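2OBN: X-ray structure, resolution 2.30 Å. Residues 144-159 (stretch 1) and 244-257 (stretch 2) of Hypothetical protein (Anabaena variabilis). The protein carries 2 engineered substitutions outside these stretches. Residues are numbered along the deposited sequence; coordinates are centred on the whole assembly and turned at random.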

# COMPACT_ATOMS: atom_id res chain seq x y z
N SER B 144 3.66 -8.31 11.53
CA SER B 144 3.33 -8.22 12.95
C SER B 144 4.35 -7.41 13.77
O SER B 144 4.35 -7.51 15.00
CB SER B 144 3.24 -9.63 13.53
OG SER B 144 4.52 -10.25 13.53
N GLY B 145 5.18 -6.61 13.11
CA GLY B 145 6.22 -5.86 13.79
C GLY B 145 7.37 -6.72 14.34
O GLY B 145 8.10 -6.28 15.24
N ALA B 146 7.56 -7.91 13.77
CA ALA B 146 8.58 -8.88 14.21
C ALA B 146 10.01 -8.40 14.08
O ALA B 146 10.88 -8.93 14.76
CB ALA B 146 8.44 -10.20 13.47
N ALA B 147 10.26 -7.43 13.20
CA ALA B 147 11.59 -6.88 12.98
C ALA B 147 12.12 -6.10 14.19
O ALA B 147 13.32 -5.94 14.31
CB ALA B 147 11.59 -6.00 11.75
N ARG B 148 11.23 -5.62 15.06
CA ARG B 148 11.62 -4.86 16.25
C ARG B 148 12.50 -5.69 17.17
O ARG B 148 13.20 -5.15 18.02
CB ARG B 148 10.39 -4.43 17.04
CG ARG B 148 9.79 -5.51 17.89
CD ARG B 148 8.43 -5.14 18.42
NE ARG B 148 7.97 -6.14 19.38
CZ ARG B 148 7.52 -7.36 19.08
NH1 ARG B 148 7.43 -7.79 17.82
NH2 ARG B 148 7.13 -8.17 20.06
N THR B 149 12.37 -7.01 17.02
CA THR B 149 13.10 -8.03 17.76
C THR B 149 14.57 -8.22 17.32
O THR B 149 15.36 -8.85 18.03
CB THR B 149 12.42 -9.39 17.46
OG1 THR B 149 11.02 -9.30 17.72
CG2 THR B 149 12.96 -10.46 18.28
N LEU B 150 14.91 -7.70 16.14
CA LEU B 150 16.22 -7.94 15.56
C LEU B 150 17.32 -7.11 16.23
O LEU B 150 17.08 -5.99 16.66
CB LEU B 150 16.21 -7.69 14.05
CG LEU B 150 15.32 -8.59 13.19
CD1 LEU B 150 15.19 -7.96 11.81
CD2 LEU B 150 15.84 -10.00 13.09
N PRO B 151 18.53 -7.70 16.33
CA PRO B 151 19.67 -7.07 17.00
C PRO B 151 20.34 -5.99 16.19
O PRO B 151 20.95 -5.09 16.75
CB PRO B 151 20.64 -8.24 17.20
CG PRO B 151 20.37 -9.13 16.01
CD PRO B 151 18.88 -9.04 15.80
N CYS B 152 20.25 -6.09 14.88
CA CYS B 152 20.86 -5.14 13.98
C CYS B 152 20.18 -3.78 13.96
O CYS B 152 19.03 -3.64 14.34
CB CYS B 152 20.78 -5.69 12.56
SG CYS B 152 19.09 -5.87 11.93
N ARG B 153 20.91 -2.78 13.52
CA ARG B 153 20.32 -1.46 13.25
C ARG B 153 19.57 -1.60 11.92
O ARG B 153 19.95 -2.41 11.06
CB ARG B 153 21.37 -0.36 13.15
CG ARG B 153 21.84 0.16 14.51
CD ARG B 153 22.83 1.29 14.30
NE ARG B 153 22.97 2.15 15.48
CZ ARG B 153 23.71 1.87 16.55
NH1 ARG B 153 24.39 0.74 16.64
NH2 ARG B 153 23.74 2.73 17.55
N ARG B 154 18.48 -0.85 11.80
CA ARG B 154 17.64 -0.87 10.62
C ARG B 154 17.38 0.59 10.23
O ARG B 154 16.61 1.30 10.88
CB ARG B 154 16.36 -1.64 10.88
CG ARG B 154 16.64 -3.09 11.30
CD ARG B 154 15.42 -3.84 11.70
NE ARG B 154 14.72 -3.22 12.82
CZ ARG B 154 15.05 -3.33 14.11
NH1 ARG B 154 16.10 -4.05 14.48
NH2 ARG B 154 14.31 -2.71 15.03
N VAL B 155 18.08 1.01 9.17
CA VAL B 155 18.07 2.37 8.68
C VAL B 155 17.30 2.46 7.38
O VAL B 155 17.67 1.82 6.38
CB VAL B 155 19.51 2.87 8.43
CG1 VAL B 155 19.52 4.38 8.13
CG2 VAL B 155 20.42 2.55 9.64
N LEU B 156 16.23 3.25 7.41
CA LEU B 156 15.40 3.50 6.26
C LEU B 156 15.61 4.93 5.75
O LEU B 156 15.55 5.89 6.53
CB LEU B 156 13.92 3.34 6.63
CG LEU B 156 12.89 3.68 5.54
CD1 LEU B 156 13.07 2.74 4.35
CD2 LEU B 156 11.47 3.61 6.10
N THR B 157 15.84 5.06 4.45
CA THR B 157 15.88 6.36 3.83
C THR B 157 14.45 6.72 3.51
O THR B 157 13.68 5.87 3.05
CB THR B 157 16.77 6.41 2.56
OG1 THR B 157 16.61 5.21 1.81
CG2 THR B 157 18.23 6.56 2.95
N VAL B 158 14.08 7.95 3.82
CA VAL B 158 12.75 8.49 3.56
C VAL B 158 12.98 9.77 2.77
O VAL B 158 14.10 10.28 2.77
CB VAL B 158 11.93 8.70 4.88
CG1 VAL B 158 11.70 7.34 5.55
CG2 VAL B 158 12.63 9.62 5.86
N GLY B 159 11.97 10.29 2.07
CA GLY B 159 12.19 11.50 1.27
C GLY B 159 11.10 12.54 1.20
O GLY B 159 9.93 12.27 1.50
N ALA B 244 3.98 3.72 -0.47
CA ALA B 244 5.03 2.77 -0.07
C ALA B 244 5.87 3.08 1.16
O ALA B 244 6.48 2.17 1.73
CB ALA B 244 5.96 2.50 -1.26
N THR B 245 5.92 4.33 1.57
CA THR B 245 6.69 4.66 2.75
C THR B 245 6.10 4.00 4.01
O THR B 245 6.85 3.57 4.88
CB THR B 245 6.76 6.18 3.00
OG1 THR B 245 7.23 6.85 1.83
CG2 THR B 245 7.71 6.48 4.15
N LEU B 246 4.77 3.91 4.10
CA LEU B 246 4.17 3.37 5.31
C LEU B 246 4.57 1.89 5.56
O LEU B 246 5.08 1.59 6.64
CB LEU B 246 2.65 3.59 5.33
CG LEU B 246 1.88 3.16 6.57
CD1 LEU B 246 2.46 3.74 7.88
CD2 LEU B 246 0.40 3.53 6.38
N PRO B 247 4.35 0.98 4.58
CA PRO B 247 4.83 -0.40 4.78
C PRO B 247 6.34 -0.53 4.99
O PRO B 247 6.77 -1.43 5.69
CB PRO B 247 4.38 -1.13 3.50
CG PRO B 247 4.04 -0.04 2.51
CD PRO B 247 3.60 1.12 3.31
N LEU B 248 7.14 0.34 4.38
CA LEU B 248 8.60 0.29 4.63
C LEU B 248 8.90 0.51 6.11
O LEU B 248 9.63 -0.26 6.72
CB LEU B 248 9.34 1.32 3.77
CG LEU B 248 9.43 0.92 2.30
CD1 LEU B 248 9.93 2.07 1.44
CD2 LEU B 248 10.31 -0.29 2.12
N ILE B 249 8.28 1.53 6.68
CA ILE B 249 8.42 1.85 8.11
C ILE B 249 7.84 0.75 9.02
O ILE B 249 8.46 0.33 9.98
CB ILE B 249 7.74 3.20 8.43
CG1 ILE B 249 8.54 4.34 7.80
CG2 ILE B 249 7.64 3.41 9.94
CD1 ILE B 249 7.91 5.74 7.96
N ARG B 250 6.63 0.29 8.71
CA ARG B 250 5.97 -0.71 9.53
C ARG B 250 6.65 -2.06 9.41
O ARG B 250 6.90 -2.75 10.41
CB ARG B 250 4.49 -0.81 9.14
CG ARG B 250 3.68 0.44 9.44
CD ARG B 250 3.28 0.52 10.92
NE ARG B 250 2.54 1.75 11.21
CZ ARG B 250 3.11 2.93 11.47
NH1 ARG B 250 4.43 3.05 11.54
NH2 ARG B 250 2.33 3.98 11.68
N GLY B 251 6.96 -2.47 8.18
CA GLY B 251 7.62 -3.76 7.97
C GLY B 251 9.03 -3.85 8.54
O GLY B 251 9.38 -4.86 9.11
N SER B 252 9.81 -2.78 8.40
CA SER B 252 11.21 -2.79 8.82
C SER B 252 11.43 -2.39 10.26
O SER B 252 12.50 -2.66 10.78
CB SER B 252 12.05 -1.89 7.92
OG SER B 252 11.70 -0.52 8.06
N GLN B 253 10.45 -1.74 10.90
CA GLN B 253 10.58 -1.30 12.30
C GLN B 253 11.93 -0.59 12.46
O GLN B 253 12.76 -0.97 13.28
CB GLN B 253 10.48 -2.51 13.24
CG GLN B 253 9.13 -3.22 13.18
CD GLN B 253 8.01 -2.47 13.90
OE1 GLN B 253 8.00 -2.39 15.13
NE2 GLN B 253 7.05 -1.96 13.14
N PRO B 254 12.14 0.48 11.69
CA PRO B 254 13.49 1.07 11.66
C PRO B 254 13.98 1.61 12.99
O PRO B 254 13.18 2.07 13.82
CB PRO B 254 13.34 2.22 10.64
CG PRO B 254 11.86 2.53 10.56
CD PRO B 254 11.16 1.24 10.89
N THR B 255 15.29 1.54 13.19
CA THR B 255 15.93 2.10 14.40
C THR B 255 16.31 3.58 14.17
O THR B 255 16.29 4.39 15.09
CB THR B 255 17.14 1.26 14.84
OG1 THR B 255 18.03 1.09 13.73
CG2 THR B 255 16.68 -0.11 15.30
N GLN B 256 16.65 3.93 12.93
CA GLN B 256 16.95 5.31 12.54
C GLN B 256 16.43 5.60 11.13
O GLN B 256 16.33 4.70 10.29
CB GLN B 256 18.47 5.61 12.53
CG GLN B 256 19.22 5.50 13.86
CD GLN B 256 19.48 4.07 14.31
OE1 GLN B 256 19.56 3.15 13.49
NE2 GLN B 256 19.61 3.88 15.62
N LEU B 257 16.10 6.87 10.89
CA LEU B 257 15.66 7.34 9.59
C LEU B 257 16.67 8.37 9.10
O LEU B 257 17.25 9.09 9.91
CB LEU B 257 14.29 8.00 9.68
CG LEU B 257 13.12 7.13 10.17
CD1 LEU B 257 11.86 7.96 10.38
CD2 LEU B 257 12.85 5.96 9.23
O HOH W 1 5.31 -4.89 10.72
O HOH W 2 8.27 -6.05 11.37
O HOH W 3 10.00 8.38 1.58

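Backbone pairing joins strand 153-159 to the short strand segment 256-257, in parallel. Val155 pairs with Gln256, and Leu156 with Leu257. Leu156 N donates to Gln256 O at 3.2 Å. Gln256 N reaches Arg154 O at 3.3 Å, a weak bond. Thr255 N gives the same Arg154 O a shorter one, 2.7 Å. The Thr255 side chain adds to the pairing, because Arg154 N donates to Thr255 OG1 at 2.8 Å. Thr255 OG1 in turn donates to Gln256 OE1 at 2.6 Å.

The Arg154 guanidinium binds the end of the helix. Gln253 has positive phi and leaves the helical path, and its carbonyl lies near the guanidinium plane. Gln253 O accepts from Arg154 NE at 3.0 Å and from Arg154 NH2 at 2.9 Å. Arg154 NE also makes a weak bond to Ser252 O at 3.1 Å. Thr255 CG2 covers one face of the group.

Apolar contacts centre on Leu156. Leu156 CD2 lies 3.5 Å from Ile249 CG1 and 3.9 Å from Leu248 CB, so the side chain packs against the helix. Leu156 CB lies 3.8 Å from Leu257 CD2. Val158 CG1 meets that same Leu257 CD2 at 4.1 Å.

Water also links the two stretches. Water 3 accepts from Gly159 N at 2.8 Å and donates to Thr245 OG1 at 3.2 Å.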